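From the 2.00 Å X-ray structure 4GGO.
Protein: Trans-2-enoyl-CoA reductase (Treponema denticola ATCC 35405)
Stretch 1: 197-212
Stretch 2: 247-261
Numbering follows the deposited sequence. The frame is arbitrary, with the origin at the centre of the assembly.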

ATOM      1  N   GLU A 197      20.303  -6.264 -11.642  1.00 39.48           N
ATOM      2  CA  GLU A 197      19.304  -6.252 -10.579  1.00 41.23           C
ATOM      3  C   GLU A 197      18.924  -4.828 -10.192  1.00 35.28           C
ATOM      4  O   GLU A 197      17.769  -4.549  -9.875  1.00 36.99           O
ATOM      5  CB  GLU A 197      19.823  -7.010  -9.356  1.00 38.03           C
ATOM      6  CG  GLU A 197      19.968  -8.506  -9.573  1.00 43.40           C
ATOM      7  CD  GLU A 197      20.651  -9.197  -8.412  1.00 42.63           C
ATOM      8  OE1 GLU A 197      21.725  -8.725  -7.985  1.00 38.82           O
ATOM      9  OE2 GLU A 197      20.113 -10.211  -7.921  1.00 49.25           O
ATOM     10  N   ALA A 198      19.904  -3.930 -10.228  1.00 35.75           N
ATOM     11  CA  ALA A 198      19.674  -2.526  -9.903  1.00 34.59           C
ATOM     12  C   ALA A 198      18.771  -1.862 -10.938  1.00 36.42           C
ATOM     13  O   ALA A 198      17.806  -1.181 -10.587  1.00 33.70           O
ATOM     14  CB  ALA A 198      20.995  -1.784  -9.800  1.00 36.27           C
ATOM     15  N   ALA A 199      19.092  -2.062 -12.211  1.00 35.06           N
ATOM     16  CA  ALA A 199      18.304  -1.497 -13.299  1.00 34.73           C
ATOM     17  C   ALA A 199      16.902  -2.096 -13.321  1.00 37.50           C
ATOM     18  O   ALA A 199      15.916  -1.386 -13.517  1.00 36.68           O
ATOM     19  CB  ALA A 199      18.999  -1.725 -14.633  1.00 32.75           C
ATOM     20  N   ALA A 200      16.827  -3.407 -13.113  1.00 31.97           N
ATOM     21  CA  ALA A 200      15.554  -4.117 -13.110  1.00 34.26           C
ATOM     22  C   ALA A 200      14.643  -3.632 -11.987  1.00 31.56           C
ATOM     23  O   ALA A 200      13.436  -3.486 -12.176  1.00 37.01           O
ATOM     24  CB  ALA A 200      15.783  -5.618 -12.998  1.00 32.06           C
ATOM     25  N   THR A 201      15.226  -3.382 -10.819  1.00 34.69           N
ATOM     26  CA  THR A 201      14.464  -2.904  -9.669  1.00 34.51           C
ATOM     27  C   THR A 201      13.857  -1.532  -9.947  1.00 27.75           C
ATOM     28  O   THR A 201      12.699  -1.279  -9.616  1.00 31.41           O
ATOM     29  CB  THR A 201      15.337  -2.847  -8.399  1.00 33.97           C
ATOM     30  OG1 THR A 201      15.835  -4.158  -8.106  1.00 32.87           O
ATOM     31  CG2 THR A 201      14.529  -2.343  -7.211  1.00 35.72           C
ATOM     32  N   VAL A 202      14.641  -0.655 -10.567  1.00 25.63           N
ATOM     33  CA  VAL A 202      14.156   0.664 -10.962  1.00 28.77           C
ATOM     34  C   VAL A 202      13.061   0.537 -12.018  1.00 29.91           C
ATOM     35  O   VAL A 202      12.075   1.277 -12.000  1.00 29.13           O
ATOM     36  CB  VAL A 202      15.302   1.549 -11.501  1.00 32.54           C
ATOM     37  CG1 VAL A 202      14.763   2.875 -12.018  1.00 26.21           C
ATOM     38  CG2 VAL A 202      16.346   1.783 -10.420  1.00 29.93           C
ATOM     39  N   LYS A 203      13.237  -0.412 -12.932  1.00 30.08           N
ATOM     40  CA  LYS A 203      12.249  -0.682 -13.971  1.00 32.54           C
ATOM     41  C   LYS A 203      10.905  -1.070 -13.371  1.00 29.73           C
ATOM     42  O   LYS A 203       9.851  -0.700 -13.888  1.00 32.09           O
ATOM     43  CB  LYS A 203      12.739  -1.798 -14.897  1.00 36.67           C
ATOM     44  CG  LYS A 203      13.329  -1.314 -16.209  1.00 36.29           C
ATOM     45  CD  LYS A 203      12.260  -0.682 -17.086  1.00 41.78           C
ATOM     46  CE  LYS A 203      12.831  -0.225 -18.417  1.00 50.25           C
ATOM     47  NZ  LYS A 203      11.797   0.428 -19.267  1.00 37.54           N
ATOM     48  N   VAL A 204      10.949  -1.814 -12.270  1.00 29.96           N
ATOM     49  CA  VAL A 204       9.738  -2.333 -11.646  1.00 31.11           C
ATOM     50  C   VAL A 204       9.167  -1.389 -10.586  1.00 32.28           C
ATOM     51  O   VAL A 204       7.956  -1.174 -10.525  1.00 29.80           O
ATOM     52  CB  VAL A 204       9.990  -3.722 -11.020  1.00 30.30           C
ATOM     53  CG1 VAL A 204       8.739  -4.236 -10.333  1.00 28.48           C
ATOM     54  CG2 VAL A 204      10.455  -4.705 -12.082  1.00 31.23           C
ATOM     55  N   MET A 205      10.039  -0.817  -9.762  1.00 28.49           N
ATOM     56  CA  MET A 205       9.593  -0.029  -8.616  1.00 31.99           C
ATOM     57  C   MET A 205       9.749   1.485  -8.788  1.00 32.52           C
ATOM     58  O   MET A 205       9.365   2.255  -7.909  1.00 33.40           O
ATOM     59  CB  MET A 205      10.311  -0.491  -7.345  1.00 32.18           C
ATOM     60  CG  MET A 205      10.118  -1.965  -7.033  1.00 33.19           C
ATOM     61  SD  MET A 205      10.998  -2.478  -5.547  1.00 45.15           S
ATOM     62  CE  MET A 205      10.235  -1.420  -4.319  1.00 54.33           C
ATOM     63  N   GLY A 206      10.306   1.908  -9.918  1.00 30.20           N
ATOM     64  CA  GLY A 206      10.467   3.325 -10.196  1.00 25.74           C
ATOM     65  C   GLY A 206       9.167   3.979 -10.627  1.00 25.01           C
ATOM     66  O   GLY A 206       8.083   3.473 -10.338  1.00 30.38           O
ATOM     67  N   GLY A 207       9.272   5.099 -11.335  1.00 24.37           N
ATOM     68  CA  GLY A 207       8.096   5.856 -11.726  1.00 26.93           C
ATOM     69  C   GLY A 207       7.758   5.830 -13.208  1.00 30.04           C
ATOM     70  O   GLY A 207       7.036   6.700 -13.694  1.00 31.87           O
ATOM     71  N   GLU A 208       8.266   4.834 -13.928  1.00 29.62           N
ATOM     72  CA  GLU A 208       8.008   4.739 -15.365  1.00 33.18           C
ATOM     73  C   GLU A 208       6.530   4.522 -15.690  1.00 30.65           C
ATOM     74  O   GLU A 208       5.952   5.258 -16.490  1.00 32.51           O
ATOM     75  CB  GLU A 208       8.857   3.640 -16.011  1.00 26.71           C
ATOM     76  CG  GLU A 208      10.327   4.002 -16.166  1.00 34.66           C
ATOM     77  CD  GLU A 208      11.064   3.065 -17.107  1.00 46.86           C
ATOM     78  OE1 GLU A 208      10.487   2.022 -17.486  1.00 37.60           O
ATOM     79  OE2 GLU A 208      12.216   3.377 -17.474  1.00 44.08           O
ATOM     80  N   ASP A 209       5.925   3.515 -15.071  1.00 26.97           N
ATOM     81  CA  ASP A 209       4.527   3.193 -15.339  1.00 33.25           C
ATOM     82  C   ASP A 209       3.597   4.306 -14.872  1.00 29.42           C
ATOM     83  O   ASP A 209       2.587   4.595 -15.513  1.00 33.64           O
ATOM     84  CB  ASP A 209       4.133   1.878 -14.671  1.00 30.74           C
ATOM     85  CG  ASP A 209       2.709   1.470 -14.991  1.00 35.00           C
ATOM     86  OD1 ASP A 209       2.371   1.379 -16.190  1.00 34.31           O
ATOM     87  OD2 ASP A 209       1.925   1.251 -14.043  1.00 31.71           O
ATOM     88  N   TRP A 210       3.946   4.919 -13.746  1.00 28.07           N
ATOM     89  CA  TRP A 210       3.187   6.033 -13.195  1.00 29.34           C
ATOM     90  C   TRP A 210       3.098   7.159 -14.217  1.00 28.21           C
ATOM     91  O   TRP A 210       2.012   7.652 -14.524  1.00 26.06           O
ATOM     92  CB  TRP A 210       3.865   6.536 -11.919  1.00 26.35           C
ATOM     93  CG  TRP A 210       3.179   7.689 -11.256  1.00 27.22           C
ATOM     94  CD1 TRP A 210       1.870   8.054 -11.379  1.00 23.40           C
ATOM     95  CD2 TRP A 210       3.777   8.633 -10.359  1.00 22.84           C
ATOM     96  NE1 TRP A 210       1.616   9.167 -10.614  1.00 22.13           N
ATOM     97  CE2 TRP A 210       2.770   9.542  -9.979  1.00 28.67           C
ATOM     98  CE3 TRP A 210       5.065   8.797  -9.844  1.00 23.96           C
ATOM     99  CZ2 TRP A 210       3.011  10.599  -9.103  1.00 24.43           C
ATOM    100  CZ3 TRP A 210       5.304   9.849  -8.975  1.00 28.28           C
ATOM    101  CH2 TRP A 210       4.281  10.735  -8.614  1.00 27.70           C
ATOM    102  N   GLU A 211       4.252   7.553 -14.746  1.00 27.57           N
ATOM    103  CA  GLU A 211       4.323   8.618 -15.737  1.00 34.68           C
ATOM    104  C   GLU A 211       3.597   8.212 -17.017  1.00 34.17           C
ATOM    105  O   GLU A 211       2.988   9.046 -17.686  1.00 32.69           O
ATOM    106  CB  GLU A 211       5.783   8.965 -16.037  1.00 38.33           C
ATOM    107  CG  GLU A 211       5.969  10.235 -16.851  1.00 41.86           C
ATOM    108  CD  GLU A 211       7.427  10.621 -17.001  1.00 47.30           C
ATOM    109  OE1 GLU A 211       8.289   9.718 -16.971  1.00 48.14           O
ATOM    110  OE2 GLU A 211       7.714  11.829 -17.141  1.00 48.97           O
ATOM    111  N   ARG A 212       3.659   6.926 -17.346  1.00 28.02           N
ATOM    112  CA  ARG A 212       2.980   6.411 -18.528  1.00 30.21           C
ATOM    113  C   ARG A 212       1.468   6.518 -18.360  1.00 34.31           C
ATOM    114  O   ARG A 212       0.757   6.879 -19.298  1.00 37.85           O
ATOM    115  CB  ARG A 212       3.388   4.961 -18.797  1.00 28.94           C
ATOM    116  CG  ARG A 212       3.026   4.463 -20.191  1.00 41.09           C
ATOM    117  CD  ARG A 212       3.419   3.005 -20.376  1.00 37.56           C
ATOM    118  NE  ARG A 212       3.158   2.527 -21.731  1.00 45.39           N
ATOM    119  CZ  ARG A 212       4.085   2.418 -22.678  1.00 50.05           C
ATOM    120  NH1 ARG A 212       5.343   2.747 -22.419  1.00 43.90           N
ATOM    121  NH2 ARG A 212       3.755   1.971 -23.883  1.00 43.56           N
ATOM    122  N   GLY A 247      20.303   1.393  -1.276  1.00 32.43           N
ATOM    123  CA  GLY A 247      20.172   0.096  -1.923  1.00 35.27           C
ATOM    124  C   GLY A 247      19.352   0.146  -3.198  1.00 32.64           C
ATOM    125  O   GLY A 247      19.060   1.226  -3.713  1.00 28.88           O
ATOM    126  N   THR A 248      18.985  -1.027  -3.709  1.00 31.79           N
ATOM    127  CA  THR A 248      18.184  -1.131  -4.924  1.00 32.28           C
ATOM    128  C   THR A 248      16.828  -0.453  -4.753  1.00 30.09           C
ATOM    129  O   THR A 248      16.325   0.189  -5.674  1.00 28.68           O
ATOM    130  CB  THR A 248      17.969  -2.599  -5.333  1.00 31.73           C
ATOM    131  OG1 THR A 248      17.350  -3.310  -4.254  1.00 29.40           O
ATOM    132  CG2 THR A 248      19.298  -3.254  -5.664  1.00 35.93           C
ATOM    133  N   ILE A 249      16.246  -0.598  -3.567  1.00 30.35           N
ATOM    134  CA  ILE A 249      15.002   0.084  -3.236  1.00 33.99           C
ATOM    135  C   ILE A 249      15.224   1.591  -3.260  1.00 36.88           C
ATOM    136  O   ILE A 249      14.394   2.347  -3.766  1.00 34.97           O
ATOM    137  CB  ILE A 249      14.492  -0.320  -1.839  1.00 40.10           C
ATOM    138  CG1 ILE A 249      14.203  -1.821  -1.789  1.00 42.62           C
ATOM    139  CG2 ILE A 249      13.246   0.474  -1.469  1.00 42.48           C
ATOM    140  CD1 ILE A 249      13.778  -2.311  -0.421  1.00 40.64           C
ATOM    141  N   GLY A 250      16.361   2.013  -2.713  1.00 33.25           N
ATOM    142  CA  GLY A 250      16.716   3.418  -2.650  1.00 35.79           C
ATOM    143  C   GLY A 250      16.814   4.075  -4.011  1.00 30.01           C
ATOM    144  O   GLY A 250      16.432   5.231  -4.177  1.00 27.42           O
ATOM    145  N   LYS A 251      17.324   3.337  -4.990  1.00 35.80           N
ATOM    146  CA  LYS A 251      17.444   3.861  -6.345  1.00 33.62           C
ATOM    147  C   LYS A 251      16.078   3.977  -7.014  1.00 31.33           C
ATOM    148  O   LYS A 251      15.823   4.923  -7.760  1.00 31.22           O
ATOM    149  CB  LYS A 251      18.386   2.993  -7.184  1.00 36.33           C
ATOM    150  CG  LYS A 251      19.810   3.528  -7.261  1.00 41.02           C
ATOM    151  CD  LYS A 251      20.389   3.772  -5.877  1.00 48.42           C
ATOM    152  CE  LYS A 251      21.707   4.525  -5.947  1.00 46.91           C
ATOM    153  NZ  LYS A 251      22.271   4.767  -4.591  1.00 44.00           N
ATOM    154  N   ALA A 252      15.205   3.017  -6.735  1.00 27.65           N
ATOM    155  CA  ALA A 252      13.854   3.027  -7.286  1.00 30.06           C
ATOM    156  C   ALA A 252      13.064   4.220  -6.761  1.00 31.90           C
ATOM    157  O   ALA A 252      12.338   4.874  -7.512  1.00 32.11           O
ATOM    158  CB  ALA A 252      13.141   1.731  -6.959  1.00 27.66           C
ATOM    159  N   LYS A 253      13.213   4.500  -5.469  1.00 31.41           N
ATOM    160  CA  LYS A 253      12.547   5.641  -4.850  1.00 32.24           C
ATOM    161  C   LYS A 253      13.071   6.952  -5.426  1.00 28.99           C
ATOM    162  O   LYS A 253      12.308   7.893  -5.639  1.00 32.14           O
ATOM    163  CB  LYS A 253      12.733   5.619  -3.330  1.00 33.73           C
ATOM    164  CG  LYS A 253      12.037   6.761  -2.605  1.00 33.39           C
ATOM    165  CD  LYS A 253      12.084   6.578  -1.094  1.00 29.25           C
ATOM    166  CE  LYS A 253      13.492   6.742  -0.553  1.00 34.96           C
ATOM    167  NZ  LYS A 253      13.986   8.134  -0.747  1.00 33.41           N
ATOM    168  N   GLU A 254      14.377   7.009  -5.671  1.00 27.08           N
ATOM    169  CA  GLU A 254      14.989   8.179  -6.291  1.00 31.98           C
ATOM    170  C   GLU A 254      14.390   8.440  -7.668  1.00 29.67           C
ATOM    171  O   GLU A 254      14.167   9.589  -8.051  1.00 27.37           O
ATOM    172  CB  GLU A 254      16.501   7.997  -6.415  1.00 35.64           C
ATOM    173  CG  GLU A 254      17.271   8.232  -5.128  1.00 34.22           C
ATOM    174  CD  GLU A 254      18.769   8.109  -5.326  1.00 38.16           C
ATOM    175  OE1 GLU A 254      19.189   7.656  -6.411  1.00 44.19           O
ATOM    176  OE2 GLU A 254      19.526   8.468  -4.399  1.00 40.51           O
ATOM    177  N   HIS A 255      14.134   7.366  -8.406  1.00 29.30           N
ATOM    178  CA  HIS A 255      13.513   7.473  -9.718  1.00 31.48           C
ATOM    179  C   HIS A 255      12.068   7.937  -9.569  1.00 29.92           C
ATOM    180  O   HIS A 255      11.568   8.715 -10.382  1.00 30.16           O
ATOM    181  CB  HIS A 255      13.570   6.131 -10.451  1.00 27.53           C
ATOM    182  CG  HIS A 255      13.170   6.213 -11.891  1.00 30.82           C
ATOM    183  ND1 HIS A 255      11.853   6.208 -12.300  1.00 36.02           N
ATOM    184  CD2 HIS A 255      13.914   6.303 -13.019  1.00 32.41           C
ATOM    185  CE1 HIS A 255      11.803   6.291 -13.618  1.00 29.20           C
ATOM    186  NE2 HIS A 255      13.039   6.351 -14.079  1.00 32.61           N
ATOM    187  N   LEU A 256      11.406   7.451  -8.522  1.00 29.29           N
ATOM    188  CA  LEU A 256      10.035   7.847  -8.215  1.00 30.20           C
ATOM    189  C   LEU A 256       9.956   9.347  -7.960  1.00 29.06           C
ATOM    190  O   LEU A 256       9.040  10.020  -8.429  1.00 33.32           O
ATOM    191  CB  LEU A 256       9.533   7.106  -6.975  1.00 35.38           C
ATOM    192  CG  LEU A 256       8.291   6.220  -7.069  1.00 39.49           C
ATOM    193  CD1 LEU A 256       7.572   6.191  -5.724  1.00 28.44           C
ATOM    194  CD2 LEU A 256       7.356   6.671  -8.178  1.00 31.04           C
ATOM    195  N   GLU A 257      10.925   9.860  -7.207  1.00 30.97           N
ATOM    196  CA  GLU A 257      10.951  11.270  -6.835  1.00 35.44           C
ATOM    197  C   GLU A 257      11.250  12.166  -8.033  1.00 34.61           C
ATOM    198  O   GLU A 257      10.641  13.223  -8.198  1.00 30.26           O
ATOM    199  CB  GLU A 257      11.970  11.506  -5.716  1.00 32.45           C
ATOM    200  CG  GLU A 257      11.610  10.822  -4.405  1.00 29.14           C
ATOM    201  CD  GLU A 257      12.749  10.826  -3.402  1.00 37.46           C
ATOM    202  OE1 GLU A 257      13.872  11.234  -3.771  1.00 41.50           O
ATOM    203  OE2 GLU A 257      12.523  10.419  -2.244  1.00 35.03           O
ATOM    204  N   ALA A 258      12.189  11.736  -8.871  1.00 30.74           N
ATOM    205  CA  ALA A 258      12.528  12.476 -10.081  1.00 36.97           C
ATOM    206  C   ALA A 258      11.358  12.471 -11.061  1.00 34.03           C
ATOM    207  O   ALA A 258      11.183  13.407 -11.842  1.00 33.88           O
ATOM    208  CB  ALA A 258      13.765  11.885 -10.728  1.00 36.47           C
ATOM    209  N   THR A 259      10.560  11.409 -11.012  1.00 33.48           N
ATOM    210  CA  THR A 259       9.392  11.285 -11.878  1.00 34.00           C
ATOM    211  C   THR A 259       8.293  12.269 -11.481  1.00 35.87           C
ATOM    212  O   THR A 259       7.747  12.971 -12.332  1.00 31.06           O
ATOM    213  CB  THR A 259       8.835   9.848 -11.876  1.00 34.38           C
ATOM    214  OG1 THR A 259       9.804   8.959 -12.447  1.00 32.89           O
ATOM    215  CG2 THR A 259       7.551   9.771 -12.686  1.00 31.23           C
ATOM    216  N   ALA A 260       7.978  12.321 -10.188  1.00 28.39           N
ATOM    217  CA  ALA A 260       6.982  13.256  -9.669  1.00 35.26           C
ATOM    218  C   ALA A 260       7.403  14.679  -9.984  1.00 33.97           C
ATOM    219  O   ALA A 260       6.575  15.566 -10.182  1.00 35.36           O
ATOM    220  CB  ALA A 260       6.824  13.081  -8.167  1.00 30.32           C
ATOM    221  N   HIS A 261       8.713  14.875 -10.025  1.00 33.53           N
ATOM    222  CA  HIS A 261       9.304  16.167 -10.310  1.00 37.65           C
ATOM    223  C   HIS A 261       9.112  16.525 -11.780  1.00 40.11           C
ATOM    224  O   HIS A 261       8.705  17.638 -12.110  1.00 35.16           O
ATOM    225  CB  HIS A 261      10.789  16.119  -9.962  1.00 39.50           C
ATOM    226  CG  HIS A 261      11.465  17.452  -9.996  1.00 52.73           C
ATOM    227  ND1 HIS A 261      12.594  17.693 -10.749  1.00 62.43           N
ATOM    228  CD2 HIS A 261      11.182  18.611  -9.359  1.00 57.54           C
ATOM    229  CE1 HIS A 261      12.973  18.946 -10.580  1.00 65.51           C
ATOM    230  NE2 HIS A 261      12.136  19.526  -9.738  1.00 63.71           N
TER
HETATM  231  O   HOH W   1      17.887  -0.459  -8.086  1.00 35.73           O
HETATM  232  O   HOH W   2       9.682   8.002 -15.210  1.00 35.27           O

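Two segments of one chain of the Treponema denticola trans-2-enoyl-CoA reductase pack side by side, burying 748 Å² in total. Helix 197-205 crosses helix 248-261 at -44°, the axes approaching to 8.3 Å; after a break at Gly206 and Gly207, helix 208-212 runs at 21° to the same partner, 9.8 Å away. At the start, a water donates to both Ala198 O (2.6 Å) and Thr248 O (2.9 Å), bridging carbonyls where the backbones are 5.4 Å apart (Ala198 CA to Thr248 CA). Thr201 points toward stretch 2 and lays its methyl against the backbone, CG2 lying 3.5 Å from Thr248 O, while its OG1 donates to Glu197 O (2.7 Å) within its own helix. The small Ala252 lets the helices close to 4.4 Å between Val202 CA and Ala252 CA. Val202 CG1 rests 3.7 Å from His255 CD2, and Met205 CB meets Ala252 CB at 3.6 Å in an apolar contact. Gly206 leaves helical geometry, and its CA sits 3.6 Å from Ala252 O; a CB here would clash with His255 ND1 and with Val202 O. Gly207, the N-cap of the second helix, supplies the one direct hydrogen bond between the stretches: its N donates to His255 ND1 at 3.0 Å and 173°, nearly straight and at the ring edge, so ND1 must be unprotonated. A CB on Gly207 would clash with Thr259 OG1, which donates to His255 O (2.7 Å). Glu208 CG packs 3.7 Å from His255 CE1, while its OE1 forms a salt bridge with Lys203 NZ (2.7 Å), spanning the break. Trp210 then covers apolar groups, with CE3 3.5 Å from Leu256 CD2 and CH2 3.5 Å from Ala260 CB. Finally, a second water donates to Glu211 OE1 (2.8 Å) and Thr259 OG1 (2.9 Å), linking the helices again.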